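Long-range contacts in meso-diaminopimelate dehydrogenase (Clostridium tetani, PDB 3WGY), which is an engineered form of an enzyme that, as its family does, probably catalyses the reversible NADP-dependent oxidative deamination of meso-2,6-diaminopimelate, here with 4-methyl-2-oxovalerate bound: residues Q171-I176 with E195-V200; G178-A183 with F252-G257; F191-K196 with A226-T231; K213-I218 with T230-I235. The protein carries 6 engineered substitutions. All coordinates share one frame; numbering follows the deposited sequence.

Contact 1 (Q171-I176 with E195-V200); sequences QYIIPI and EKHEMV. Engineered in segment 171-176: Ile173 (natural residue Thr). Engineered in segment 195-200: Met199 (natural residue Arg).
Tyr172 and Val200 form an antiparallel hydrogen-bonded pair, with Tyr172 N to Val200 O at 2.9 Å and a return bond from Val200 N to Tyr172 O. Ile174 and Glu198 repeat the pattern, and Ile174 N lies 2.8 Å from Glu198 O. Ile176 N closes the series on Lys196 O at 3.0 Å, approaching from 37° above the carbonyl plane, where helix 193-196 gives way to the strand. On one face of the sheet, Ile174 CD1 packs on Val200 CG2 at 3.7 Å. The other face carries two engineered residues, Ile173 and Met199, whose side chains lie side by side, with CG1 of Ile173 4.0 Å from CG of Met199. Ile173 CG2, anti to its backbone N, rests instead on His197 CB. These strands, 166-175 and 197-205, are the central pair of a mixed four-stranded sheet, and their short segments run at 149°. Beyond the strand pairing, Gln171 bends at chi2 (-91°), which sets CD on the Met199 side, and NE2 then makes a weak bond to Met199 SD at 3.4 Å. Its OE1 takes a weak bond from Ser153 N, a residue of the 2-oxo-4-methylpentanoic acid pocket, and the Gln171 side chain lies about 6 Å from that ligand. On the same flank, His156 of the pocket touches both Gln171 and Met199. Further out, Trp148 N holds His197 NE2, and Tyr172 OH is bonded to His244 ND1.

Contact 2 (G178-A183 with F252-G257); sequences GALDKA and FVIRSG
Phe252 receives the side chain of Leu180 over one face of its ring, the two crossing at about a right angle. Leu180 CD2 sits 4.2 Å from the ring centroid and 22° off the normal, which qualifies as a CH-pi contact. The methyl is displaced toward the rim, with Phe252 CG its nearest ring atom at 3.9 Å. The second methyl, Leu180 CD1, lies by CE1 on the same ring at 4.0 Å, so both branches of the leucine are engaged. Val253 turns to the other side of the strand, where helix 123-138 supplies Phe128, Asn131 and Arg132. Strand 249-258 is the middle one of a three-stranded antiparallel sheet, and its alternating side chains are thus divided between two helices. Helix 177-184 lies on the side of Phe252, Ile254 and Ser256; its short segment passes 9.9 Å from the strand axis at 39°, a spacing that side chains must fill. Ile254 does so with its tip: CD1 meets Ala183 CB at 4.0 Å and Leu180 CD2 at 4.3 Å, touching both helix residues. Arg255 again points away, giving NH1 to Thr144 OG1 and NH2 to Leu139 O. At Ser256 the contact thins and becomes partly polar. Its CB lies 4.0 Å from Ala183 O. A water lies 2.8 Å from Ala183 O, apparently as donor, and also sits beside Ser256 OG, although that second approach is so short that its details are doubtful. Along the same helix flank, Phe147 and His145 of strand 142-147 touch Leu180 and Ala183 respectively.

Contact 3 (F191-K196 with A226-T231); sequences FTTREK and ADYNTT
Thr193 and Arg194, on the first turn of a short helix begun by a capping box, meet Tyr228 and Asn229, at the approach to strand 230-234. The box joins Thr192 and Glu195: Thr192 N gives a nearly straight bond (172°) to Glu195 OE1, while the reciprocal bond from Glu195 N to Thr192 OG1 is weak and its geometry less certain. Next to the box, Thr193 places CG2 over one face of the Tyr228 ring, 3.3 Å from CZ. Arg194 reaches farther across the surface. Its CG is anti to the backbone N (chi1 -171°), and the chain then bends at chi3, which places NE by Asn229, and the guanidinium lies against residues 226-229. Tyr228 C and Asn229 N lie over one face of that group, offset toward its rim, and Ala226 O is at its edge. The guanidinium and the Asn229 amide stand 80° apart, with Arg194 NE 2.8 Å from Asn229 OD1. Asp227 O is close to NH1 as well, but the angle is too poor for a hydrogen bond. Strand 230-234 is an outer strand of the mixed sheet, beside strand 197-205, into which helix 193-196 runs directly; the contact therefore joins the lead-ins of two neighbouring strands. Water carries the clearer polar links. One molecule donates to Arg194 O at 2.8 Å and accepts from Asn229 N at 2.7 Å; a second donates to the same Arg194 O and takes a weak bond from Asn229 ND2, so two waters grip one carbonyl. Within segment 226-231, Thr230 OG1 donates to Tyr228 O at 3.2 Å from well above the carbonyl plane.

Contact 4 (K213-I218 with T230-I235); sequences KIEQDI and TTVHFI
Ile218 and Val232 anchor the close-packed side of this helix-on-strand contact, with CG2 of Ile218 4.1 Å from CG2 of Val232. The same isoleucine methyl lies 4.2 Å from Thr230 CG2, the two side chains crossing at about a right angle; being anti to its own backbone N, Ile218 CG2 can serve both strand residues. One helical turn earlier, Ile214 CG2 meets CE1 of Phe234 at 4.1 Å, at the ring edge and near its plane. The ring is backed within its own strand by Val232 CG1, which stands 3.8 Å above one face, linking the two apolar clusters. Glu215 marks the change to the looser side. Its aliphatic part still packs, CG being 4.0 Å from Val232 CB, but the chain is extended beyond CG and carries the carboxylate past the apolar layer. There a water donates to Glu215 OE2 at 2.9 Å and accepts from Val232 N at 2.8 Å, satisfying a backbone N-H on the strand margin turned from strand 197-205. Lys212, at OE1, and Lys219, at OE2, form long, weak ion pairs with this carboxylate. The short axes pass 8.7 Å apart at 148°, so the two run roughly antiparallel, as helix and second strand of the beta-alpha-beta unit formed by strand 197-205, helix 211-219 and strand 230-234. Ile218 also touches Cys201 and Val203, placing the helix against both parallel strands of that unit.

Following the chain from the N terminus, contact 1 opens on strand 166-175 and closes at strand 197-205, looping out helix 177-184. Contact 2 starts within that loop and closes only at strand 249-258, so the two cross, and helix 177-184 bridges the mixed sheet and the three-stranded antiparallel sheet. Contact 3 starts on the stretch where contact 1 ends, sharing Glu195 and Lys196, and runs to the entry of strand 230-234. Contact 4 opens later and ends on that same strand, sharing Thr230 and Thr231 with contact 3. Contacts 3 and 4 both nest inside the loop of contact 2; contacts 1 and 4 follow in series.

Contact 1 (Q171-I176 with E195-V200)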
loop_
_atom_site.group_PDB
_atom_site.type_symbol
_atom_site.label_atom_id
_atom_site.label_comp_id
_atom_site.label_asym_id
_atom_site.label_seq_id
_atom_site.Cartn_x
_atom_site.Cartn_y
_atom_site.Cartn_z
ATOM N N GLN B 171 29.962 -2.874 0.344
ATOM C CA GLN B 171 29.377 -1.680 0.949
ATOM C C GLN B 171 27.879 -1.881 1.157
ATOM O O GLN B 171 27.247 -2.648 0.431
ATOM C CB GLN B 171 29.596 -0.450 0.043
ATOM C CG GLN B 171 28.857 0.825 0.501
ATOM C CD GLN B 171 27.460 0.992 -0.104
ATOM O OE1 GLN B 171 26.803 0.019 -0.479
ATOM N NE2 GLN B 171 26.998 2.239 -0.184
ATOM N N TYR B 172 27.330 -1.196 2.155
ATOM C CA TYR B 172 25.905 -1.235 2.462
ATOM C C TYR B 172 25.430 0.185 2.741
ATOM O O TYR B 172 26.125 0.954 3.408
ATOM C CB TYR B 172 25.616 -2.040 3.733
ATOM C CG TYR B 172 25.886 -3.518 3.651
ATOM C CD1 TYR B 172 25.002 -4.379 2.993
ATOM C CD2 TYR B 172 27.022 -4.063 4.246
ATOM C CE1 TYR B 172 25.249 -5.748 2.935
ATOM C CE2 TYR B 172 27.278 -5.421 4.193
ATOM C CZ TYR B 172 26.387 -6.258 3.540
ATOM O OH TYR B 172 26.638 -7.602 3.507
ATOM N N ILE B 173 24.258 0.533 2.225
ATOM C CA ILE B 173 23.669 1.835 2.504
ATOM C C ILE B 173 22.635 1.441 3.544
ATOM O O ILE B 173 21.931 0.442 3.373
ATOM C CB ILE B 173 22.954 2.460 1.279
ATOM C CG1 ILE B 173 23.973 2.793 0.184
ATOM C CG2 ILE B 173 22.235 3.735 1.703
ATOM C CD1 ILE B 173 23.389 3.497 -1.047
ATOM N N ILE B 174 22.551 2.191 4.632
ATOM C CA ILE B 174 21.605 1.847 5.679
ATOM C C ILE B 174 20.888 3.064 6.226
ATOM O O ILE B 174 21.515 4.085 6.517
ATOM C CB ILE B 174 22.310 1.163 6.875
ATOM C CG1 ILE B 174 23.193 0.009 6.395
ATOM C CG2 ILE B 174 21.264 0.672 7.879
ATOM C CD1 ILE B 174 23.977 -0.654 7.524
ATOM N N PRO B 175 19.556 2.982 6.358
ATOM C CA PRO B 175 18.801 4.114 6.893
ATOM C C PRO B 175 19.243 4.355 8.336
ATOM O O PRO B 175 19.530 3.410 9.067
ATOM C CB PRO B 175 17.356 3.631 6.804
ATOM C CG PRO B 175 17.377 2.784 5.564
ATOM C CD PRO B 175 18.655 1.993 5.738
ATOM N N ILE B 176 19.311 5.618 8.737
ATOM C CA ILE B 176 19.710 5.971 10.092
ATOM C C ILE B 176 18.461 5.979 10.960
ATOM O O ILE B 176 17.498 6.680 10.654
ATOM C CB ILE B 176 20.374 7.360 10.113
ATOM C CG1 ILE B 176 21.655 7.324 9.279
ATOM C CG2 ILE B 176 20.678 7.778 11.547
ATOM C CD1 ILE B 176 22.259 8.683 9.014
ATOM N N GLU B 195 21.793 12.901 6.965
ATOM C CA GLU B 195 20.927 12.481 8.061
ATOM C C GLU B 195 20.078 11.246 7.766
ATOM O O GLU B 195 19.731 10.505 8.687
ATOM C CB GLU B 195 19.998 13.630 8.470
ATOM C CG GLU B 195 20.719 14.905 8.882
ATOM C CD GLU B 195 19.763 16.062 9.119
ATOM O OE1 GLU B 195 18.897 16.310 8.253
ATOM O OE2 GLU B 195 19.878 16.728 10.169
ATOM N N LYS B 196 19.748 11.023 6.495
ATOM C CA LYS B 196 18.902 9.889 6.093
ATOM C C LYS B 196 19.551 8.505 6.051
ATOM O O LYS B 196 18.957 7.533 6.521
ATOM C CB LYS B 196 18.267 10.153 4.721
ATOM C CG LYS B 196 17.265 11.292 4.690
ATOM C CD LYS B 196 16.641 11.443 3.309
ATOM C CE LYS B 196 15.778 10.244 2.945
ATOM N NZ LYS B 196 15.225 10.371 1.567
ATOM N N HIS B 197 20.744 8.411 5.467
ATOM C CA HIS B 197 21.433 7.130 5.354
ATOM C C HIS B 197 22.914 7.195 5.697
ATOM O O HIS B 197 23.579 8.201 5.451
ATOM C CB HIS B 197 21.344 6.570 3.925
ATOM C CG HIS B 197 19.954 6.481 3.373
ATOM N ND1 HIS B 197 19.286 7.576 2.862
ATOM C CD2 HIS B 197 19.127 5.420 3.207
ATOM C CE1 HIS B 197 18.108 7.192 2.401
ATOM N NE2 HIS B 197 17.987 5.891 2.600
ATOM N N GLU B 198 23.426 6.095 6.240
ATOM C CA GLU B 198 24.844 5.989 6.563
ATOM C C GLU B 198 25.374 4.859 5.684
ATOM O O GLU B 198 24.597 4.119 5.073
ATOM C CB GLU B 198 25.055 5.635 8.039
ATOM C CG GLU B 198 24.825 4.174 8.366
ATOM C CD GLU B 198 25.166 3.824 9.809
ATOM O OE1 GLU B 198 26.317 4.058 10.231
ATOM O OE2 GLU B 198 24.285 3.306 10.524
ATOM N N MET B 199 26.688 4.727 5.600
ATOM C CA MET B 199 27.271 3.670 4.794
ATOM C C MET B 199 28.273 2.863 5.600
ATOM O O MET B 199 29.106 3.421 6.314
ATOM C CB MET B 199 27.924 4.262 3.545
ATOM C CG MET B 199 26.939 4.433 2.391
ATOM S SD MET B 199 27.627 5.381 1.033
ATOM C CE MET B 199 26.156 6.199 0.403
ATOM N N VAL B 200 28.166 1.545 5.491
ATOM C CA VAL B 200 29.043 0.638 6.212
ATOM C C VAL B 200 29.778 -0.249 5.223
ATOM O O VAL B 200 29.178 -0.841 4.315
ATOM C CB VAL B 200 28.240 -0.248 7.195
ATOM C CG1 VAL B 200 29.194 -1.098 8.050
ATOM C CG2 VAL B 200 27.373 0.627 8.087
HETATM O O HOH W 1 21.976 2.568 10.729
#

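Contact 2 (G178-A183 with F252-G257)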
loop_
_atom_site.group_PDB
_atom_site.type_symbol
_atom_site.label_atom_id
_atom_site.label_comp_id
_atom_site.label_asym_id
_atom_site.label_seq_id
_atom_site.Cartn_x
_atom_site.Cartn_y
_atom_site.Cartn_z
ATOM N N GLY B 178 17.681 7.406 13.651
ATOM C CA GLY B 178 17.286 8.741 14.067
ATOM C C GLY B 178 16.336 9.398 13.085
ATOM O O GLY B 178 15.313 9.954 13.482
ATOM N N ALA B 179 16.674 9.344 11.803
ATOM C CA ALA B 179 15.833 9.928 10.768
ATOM C C ALA B 179 14.508 9.175 10.645
ATOM O O ALA B 179 13.457 9.781 10.442
ATOM C CB ALA B 179 16.563 9.913 9.434
ATOM N N LEU B 180 14.556 7.851 10.752
ATOM C CA LEU B 180 13.333 7.065 10.641
ATOM C C LEU B 180 12.380 7.432 11.766
ATOM O O LEU B 180 11.192 7.649 11.530
ATOM C CB LEU B 180 13.633 5.563 10.685
ATOM C CG LEU B 180 14.221 4.905 9.431
ATOM C CD1 LEU B 180 14.501 3.435 9.729
ATOM C CD2 LEU B 180 13.247 5.036 8.251
ATOM N N ASP B 181 12.904 7.515 12.985
ATOM C CA ASP B 181 12.083 7.860 14.140
ATOM C C ASP B 181 11.478 9.249 13.981
ATOM O O ASP B 181 10.301 9.452 14.275
ATOM C CB ASP B 181 12.912 7.805 15.430
ATOM C CG ASP B 181 13.390 6.394 15.760
ATOM O OD1 ASP B 181 13.179 5.465 14.948
ATOM O OD2 ASP B 181 13.983 6.214 16.840
ATOM N N LYS B 182 12.280 10.204 13.515
ATOM C CA LYS B 182 11.778 11.558 13.324
ATOM C C LYS B 182 10.727 11.594 12.228
ATOM O O LYS B 182 9.721 12.284 12.353
ATOM C CB LYS B 182 12.924 12.520 13.003
ATOM C CG LYS B 182 13.935 12.686 14.145
ATOM C CD LYS B 182 13.250 12.942 15.498
ATOM C CE LYS B 182 12.766 11.637 16.142
ATOM N NZ LYS B 182 11.900 11.840 17.334
ATOM N N ALA B 183 10.950 10.848 11.154
ATOM C CA ALA B 183 9.975 10.807 10.075
ATOM C C ALA B 183 8.682 10.228 10.641
ATOM O O ALA B 183 7.611 10.810 10.490
ATOM C CB ALA B 183 10.483 9.937 8.931
ATOM N N PHE B 252 11.871 1.982 3.185
ATOM C CA PHE B 252 10.725 2.587 3.831
ATOM C C PHE B 252 10.175 3.745 3.001
ATOM O O PHE B 252 10.936 4.493 2.383
ATOM C CB PHE B 252 11.111 3.150 5.204
ATOM C CG PHE B 252 11.745 2.151 6.117
ATOM C CD1 PHE B 252 13.074 1.776 5.951
ATOM C CD2 PHE B 252 11.008 1.561 7.133
ATOM C CE1 PHE B 252 13.656 0.820 6.786
ATOM C CE2 PHE B 252 11.579 0.607 7.971
ATOM C CZ PHE B 252 12.905 0.235 7.797
ATOM N N VAL B 253 8.850 3.867 2.978
ATOM C CA VAL B 253 8.182 4.973 2.307
ATOM C C VAL B 253 7.238 5.542 3.359
ATOM O O VAL B 253 6.246 4.911 3.725
ATOM C CB VAL B 253 7.377 4.532 1.075
ATOM C CG1 VAL B 253 6.664 5.738 0.482
ATOM C CG2 VAL B 253 8.310 3.919 0.039
ATOM N N ILE B 254 7.551 6.740 3.840
ATOM C CA ILE B 254 6.759 7.368 4.882
ATOM C C ILE B 254 6.129 8.709 4.519
ATOM O O ILE B 254 6.811 9.613 4.043
ATOM C CB ILE B 254 7.625 7.575 6.130
ATOM C CG1 ILE B 254 8.149 6.222 6.623
ATOM C CG2 ILE B 254 6.840 8.308 7.191
ATOM C CD1 ILE B 254 9.208 6.341 7.686
ATOM N N ARG B 255 4.828 8.842 4.748
ATOM C CA ARG B 255 4.162 10.105 4.463
ATOM C C ARG B 255 3.780 10.697 5.797
ATOM O O ARG B 255 2.981 10.122 6.550
ATOM C CB ARG B 255 2.910 9.916 3.596
ATOM C CG ARG B 255 2.182 11.226 3.233
ATOM C CD ARG B 255 2.985 12.099 2.252
ATOM N NE ARG B 255 2.267 13.321 1.875
ATOM C CZ ARG B 255 2.773 14.286 1.109
ATOM N NH1 ARG B 255 4.007 14.181 0.631
ATOM N NH2 ARG B 255 2.041 15.358 0.816
ATOM N N SER B 256 4.391 11.833 6.098
ATOM C CA SER B 256 4.121 12.534 7.331
ATOM C C SER B 256 3.294 13.743 6.942
ATOM O O SER B 256 3.797 14.678 6.321
ATOM C CB SER B 256 5.421 12.997 7.992
ATOM O OG SER B 256 5.134 13.725 9.174
ATOM N N GLY B 257 2.019 13.711 7.292
ATOM C CA GLY B 257 1.160 14.820 6.960
ATOM C C GLY B 257 0.524 15.371 8.207
ATOM O O GLY B 257 0.621 14.793 9.288
HETATM O O HOH W 2 7.368 13.604 10.380
#

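Contact 3 (F191-K196 with A226-T231)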
loop_
_atom_site.group_PDB
_atom_site.type_symbol
_atom_site.label_atom_id
_atom_site.label_comp_id
_atom_site.label_asym_id
_atom_site.label_seq_id
_atom_site.Cartn_x
_atom_site.Cartn_y
_atom_site.Cartn_z
ATOM N N PHE B 191 15.202 16.273 5.319
ATOM C CA PHE B 191 16.442 15.653 5.765
ATOM C C PHE B 191 17.595 15.932 4.819
ATOM O O PHE B 191 17.411 15.991 3.605
ATOM C CB PHE B 191 16.257 14.134 5.887
ATOM C CG PHE B 191 15.367 13.715 7.020
ATOM C CD1 PHE B 191 15.787 13.848 8.337
ATOM C CD2 PHE B 191 14.103 13.188 6.769
ATOM C CE1 PHE B 191 14.965 13.464 9.394
ATOM C CE2 PHE B 191 13.267 12.799 7.820
ATOM C CZ PHE B 191 13.699 12.938 9.135
ATOM N N THR B 192 18.784 16.117 5.382
ATOM C CA THR B 192 19.971 16.336 4.573
ATOM C C THR B 192 20.401 14.920 4.201
ATOM O O THR B 192 20.040 13.960 4.892
ATOM C CB THR B 192 21.107 16.987 5.382
ATOM O OG1 THR B 192 21.543 16.080 6.403
ATOM C CG2 THR B 192 20.636 18.284 6.020
ATOM N N THR B 193 21.156 14.781 3.118
ATOM C CA THR B 193 21.613 13.464 2.687
ATOM C C THR B 193 22.290 12.739 3.837
ATOM O O THR B 193 22.057 11.550 4.067
ATOM C CB THR B 193 22.623 13.572 1.542
ATOM O OG1 THR B 193 22.007 14.225 0.424
ATOM C CG2 THR B 193 23.090 12.195 1.122
ATOM N N ARG B 194 23.114 13.479 4.566
ATOM C CA ARG B 194 23.867 12.935 5.683
ATOM C C ARG B 194 23.029 12.429 6.854
ATOM O O ARG B 194 23.502 11.618 7.654
ATOM C CB ARG B 194 24.858 13.982 6.194
ATOM C CG ARG B 194 25.832 13.421 7.205
ATOM C CD ARG B 194 26.865 14.439 7.650
ATOM N NE ARG B 194 28.170 13.806 7.774
ATOM C CZ ARG B 194 28.973 13.544 6.747
ATOM N NH1 ARG B 194 28.612 13.876 5.513
ATOM N NH2 ARG B 194 30.126 12.931 6.949
ATOM N N GLU B 195 21.793 12.901 6.965
ATOM C CA GLU B 195 20.927 12.481 8.061
ATOM C C GLU B 195 20.078 11.246 7.766
ATOM O O GLU B 195 19.731 10.505 8.687
ATOM C CB GLU B 195 19.998 13.630 8.470
ATOM C CG GLU B 195 20.719 14.905 8.882
ATOM C CD GLU B 195 19.763 16.062 9.119
ATOM O OE1 GLU B 195 18.897 16.310 8.253
ATOM O OE2 GLU B 195 19.878 16.728 10.169
ATOM N N LYS B 196 19.748 11.023 6.495
ATOM C CA LYS B 196 18.902 9.889 6.093
ATOM C C LYS B 196 19.551 8.505 6.051
ATOM O O LYS B 196 18.957 7.533 6.521
ATOM C CB LYS B 196 18.267 10.153 4.721
ATOM C CG LYS B 196 17.265 11.292 4.690
ATOM C CD LYS B 196 16.641 11.443 3.309
ATOM C CE LYS B 196 15.778 10.244 2.945
ATOM N NZ LYS B 196 15.225 10.371 1.567
ATOM N N ALA B 226 31.971 10.523 0.636
ATOM C CA ALA B 226 32.201 11.852 1.195
ATOM C C ALA B 226 30.998 12.485 1.898
ATOM O O ALA B 226 31.129 13.014 3.002
ATOM C CB ALA B 226 32.715 12.790 0.102
ATOM N N ASP B 227 29.828 12.426 1.270
ATOM C CA ASP B 227 28.632 13.024 1.851
ATOM C C ASP B 227 27.957 12.222 2.954
ATOM O O ASP B 227 27.067 12.742 3.624
ATOM C CB ASP B 227 27.596 13.311 0.757
ATOM C CG ASP B 227 28.057 14.377 -0.223
ATOM O OD1 ASP B 227 28.461 15.465 0.231
ATOM O OD2 ASP B 227 28.015 14.127 -1.446
ATOM N N TYR B 228 28.374 10.975 3.159
ATOM C CA TYR B 228 27.748 10.130 4.182
ATOM C C TYR B 228 28.662 9.722 5.330
ATOM O O TYR B 228 29.871 9.612 5.154
ATOM C CB TYR B 228 27.206 8.835 3.556
ATOM C CG TYR B 228 26.213 9.017 2.428
ATOM C CD1 TYR B 228 26.625 9.480 1.179
ATOM C CD2 TYR B 228 24.862 8.697 2.603
ATOM C CE1 TYR B 228 25.727 9.615 0.133
ATOM C CE2 TYR B 228 23.954 8.828 1.566
ATOM C CZ TYR B 228 24.395 9.286 0.332
ATOM O OH TYR B 228 23.513 9.406 -0.713
ATOM N N ASN B 229 28.079 9.499 6.506
ATOM C CA ASN B 229 28.861 9.029 7.638
ATOM C C ASN B 229 29.155 7.596 7.226
ATOM O O ASN B 229 28.228 6.811 7.003
ATOM C CB ASN B 229 28.048 9.034 8.932
ATOM C CG ASN B 229 27.637 10.428 9.360
ATOM O OD1 ASN B 229 28.373 11.396 9.153
ATOM N ND2 ASN B 229 26.465 10.537 9.981
ATOM N N THR B 230 30.437 7.263 7.107
ATOM C CA THR B 230 30.850 5.936 6.667
ATOM C C THR B 230 31.693 5.197 7.696
ATOM O O THR B 230 32.628 5.757 8.257
ATOM C CB THR B 230 31.661 6.038 5.358
ATOM O OG1 THR B 230 30.857 6.670 4.351
ATOM C CG2 THR B 230 32.092 4.662 4.878
ATOM N N THR B 231 31.349 3.937 7.937
ATOM C CA THR B 231 32.072 3.096 8.884
ATOM C C THR B 231 32.789 2.019 8.087
ATOM O O THR B 231 32.242 1.492 7.114
ATOM C CB THR B 231 31.121 2.406 9.876
ATOM O OG1 THR B 231 30.395 3.394 10.611
ATOM C CG2 THR B 231 31.905 1.530 10.853
HETATM O O HOH W 3 25.405 9.966 6.521
HETATM O O HOH W 4 24.015 12.059 10.162
#

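Contact 4 (K213-I218 with T230-I235)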
loop_
_atom_site.group_PDB
_atom_site.type_symbol
_atom_site.label_atom_id
_atom_site.label_comp_id
_atom_site.label_asym_id
_atom_site.label_seq_id
_atom_site.Cartn_x
_atom_site.Cartn_y
_atom_site.Cartn_z
ATOM N N LYS B 213 44.711 4.260 6.765
ATOM C CA LYS B 213 44.728 4.957 5.485
ATOM C C LYS B 213 43.617 4.508 4.526
ATOM O O LYS B 213 43.094 5.311 3.741
ATOM C CB LYS B 213 46.092 4.770 4.827
ATOM C CG LYS B 213 46.404 5.808 3.776
ATOM C CD LYS B 213 47.716 6.535 4.070
ATOM C CE LYS B 213 48.924 5.619 3.920
ATOM N NZ LYS B 213 50.217 6.353 4.114
ATOM N N ILE B 214 43.268 3.230 4.575
ATOM C CA ILE B 214 42.206 2.703 3.719
ATOM C C ILE B 214 40.891 3.302 4.197
ATOM O O ILE B 214 40.067 3.752 3.401
ATOM C CB ILE B 214 42.118 1.160 3.820
ATOM C CG1 ILE B 214 43.316 0.520 3.123
ATOM C CG2 ILE B 214 40.814 0.669 3.211
ATOM C CD1 ILE B 214 43.392 -0.985 3.309
ATOM N N GLU B 215 40.725 3.311 5.514
ATOM C CA GLU B 215 39.534 3.841 6.155
ATOM C C GLU B 215 39.261 5.280 5.750
ATOM O O GLU B 215 38.110 5.670 5.537
ATOM C CB GLU B 215 39.698 3.777 7.669
ATOM C CG GLU B 215 38.451 4.108 8.448
ATOM C CD GLU B 215 38.739 4.270 9.917
ATOM O OE1 GLU B 215 39.801 3.786 10.367
ATOM O OE2 GLU B 215 37.908 4.872 10.623
ATOM N N GLN B 216 40.319 6.076 5.651
ATOM C CA GLN B 216 40.162 7.472 5.283
ATOM C C GLN B 216 40.045 7.675 3.776
ATOM O O GLN B 216 39.437 8.646 3.324
ATOM C CB GLN B 216 41.313 8.293 5.876
ATOM C CG GLN B 216 41.382 8.189 7.402
ATOM C CD GLN B 216 40.083 8.614 8.081
ATOM O OE1 GLN B 216 39.657 9.762 7.969
ATOM N NE2 GLN B 216 39.452 7.683 8.785
ATOM N N ASP B 217 40.611 6.762 2.993
ATOM C CA ASP B 217 40.499 6.868 1.545
ATOM C C ASP B 217 39.059 6.558 1.139
ATOM O O ASP B 217 38.529 7.128 0.183
ATOM C CB ASP B 217 41.449 5.889 0.865
ATOM C CG ASP B 217 42.893 6.313 0.993
ATOM O OD1 ASP B 217 43.148 7.323 1.686
ATOM O OD2 ASP B 217 43.766 5.644 0.410
ATOM N N ILE B 218 38.432 5.649 1.877
ATOM C CA ILE B 218 37.055 5.266 1.605
ATOM C C ILE B 218 36.112 6.376 2.053
ATOM O O ILE B 218 35.263 6.830 1.284
ATOM C CB ILE B 218 36.690 3.944 2.335
ATOM C CG1 ILE B 218 37.417 2.771 1.673
ATOM C CG2 ILE B 218 35.185 3.705 2.276
ATOM C CD1 ILE B 218 37.210 1.436 2.361
ATOM N N THR B 230 30.437 7.263 7.107
ATOM C CA THR B 230 30.850 5.936 6.667
ATOM C C THR B 230 31.693 5.197 7.696
ATOM O O THR B 230 32.628 5.757 8.257
ATOM C CB THR B 230 31.661 6.038 5.358
ATOM O OG1 THR B 230 30.857 6.670 4.351
ATOM C CG2 THR B 230 32.092 4.662 4.878
ATOM N N THR B 231 31.349 3.937 7.937
ATOM C CA THR B 231 32.072 3.096 8.884
ATOM C C THR B 231 32.789 2.019 8.087
ATOM O O THR B 231 32.242 1.492 7.114
ATOM C CB THR B 231 31.121 2.406 9.876
ATOM O OG1 THR B 231 30.395 3.394 10.611
ATOM C CG2 THR B 231 31.905 1.530 10.853
ATOM N N VAL B 232 34.012 1.698 8.489
ATOM C CA VAL B 232 34.775 0.676 7.792
ATOM C C VAL B 232 35.208 -0.408 8.765
ATOM O O VAL B 232 35.898 -0.133 9.750
ATOM C CB VAL B 232 36.024 1.276 7.114
ATOM C CG1 VAL B 232 36.812 0.186 6.398
ATOM C CG2 VAL B 232 35.605 2.364 6.133
ATOM N N HIS B 233 34.778 -1.637 8.498
ATOM C CA HIS B 233 35.133 -2.769 9.337
ATOM C C HIS B 233 36.102 -3.644 8.552
ATOM O O HIS B 233 35.915 -3.870 7.353
ATOM C CB HIS B 233 33.894 -3.594 9.695
ATOM C CG HIS B 233 32.878 -2.847 10.501
ATOM N ND1 HIS B 233 33.100 -2.470 11.811
ATOM C CD2 HIS B 233 31.633 -2.415 10.187
ATOM C CE1 HIS B 233 32.033 -1.839 12.268
ATOM N NE2 HIS B 233 31.132 -1.791 11.302
ATOM N N PHE B 234 37.136 -4.136 9.224
ATOM C CA PHE B 234 38.108 -4.991 8.560
ATOM C C PHE B 234 37.860 -6.454 8.907
ATOM O O PHE B 234 37.767 -6.826 10.077
ATOM C CB PHE B 234 39.524 -4.547 8.935
ATOM C CG PHE B 234 39.894 -3.209 8.361
ATOM C CD1 PHE B 234 40.070 -3.056 6.986
ATOM C CD2 PHE B 234 40.016 -2.091 9.176
ATOM C CE1 PHE B 234 40.361 -1.811 6.435
ATOM C CE2 PHE B 234 40.306 -0.836 8.633
ATOM C CZ PHE B 234 40.479 -0.697 7.260
ATOM N N ILE B 235 37.721 -7.278 7.876
ATOM C CA ILE B 235 37.464 -8.692 8.074
ATOM C C ILE B 235 38.312 -9.532 7.118
ATOM O O ILE B 235 39.023 -8.998 6.272
ATOM C CB ILE B 235 35.968 -9.015 7.823
ATOM C CG1 ILE B 235 35.603 -8.704 6.372
ATOM C CG2 ILE B 235 35.085 -8.197 8.757
ATOM C CD1 ILE B 235 34.210 -9.154 5.995
HETATM O O HOH W 5 35.482 3.271 10.291
#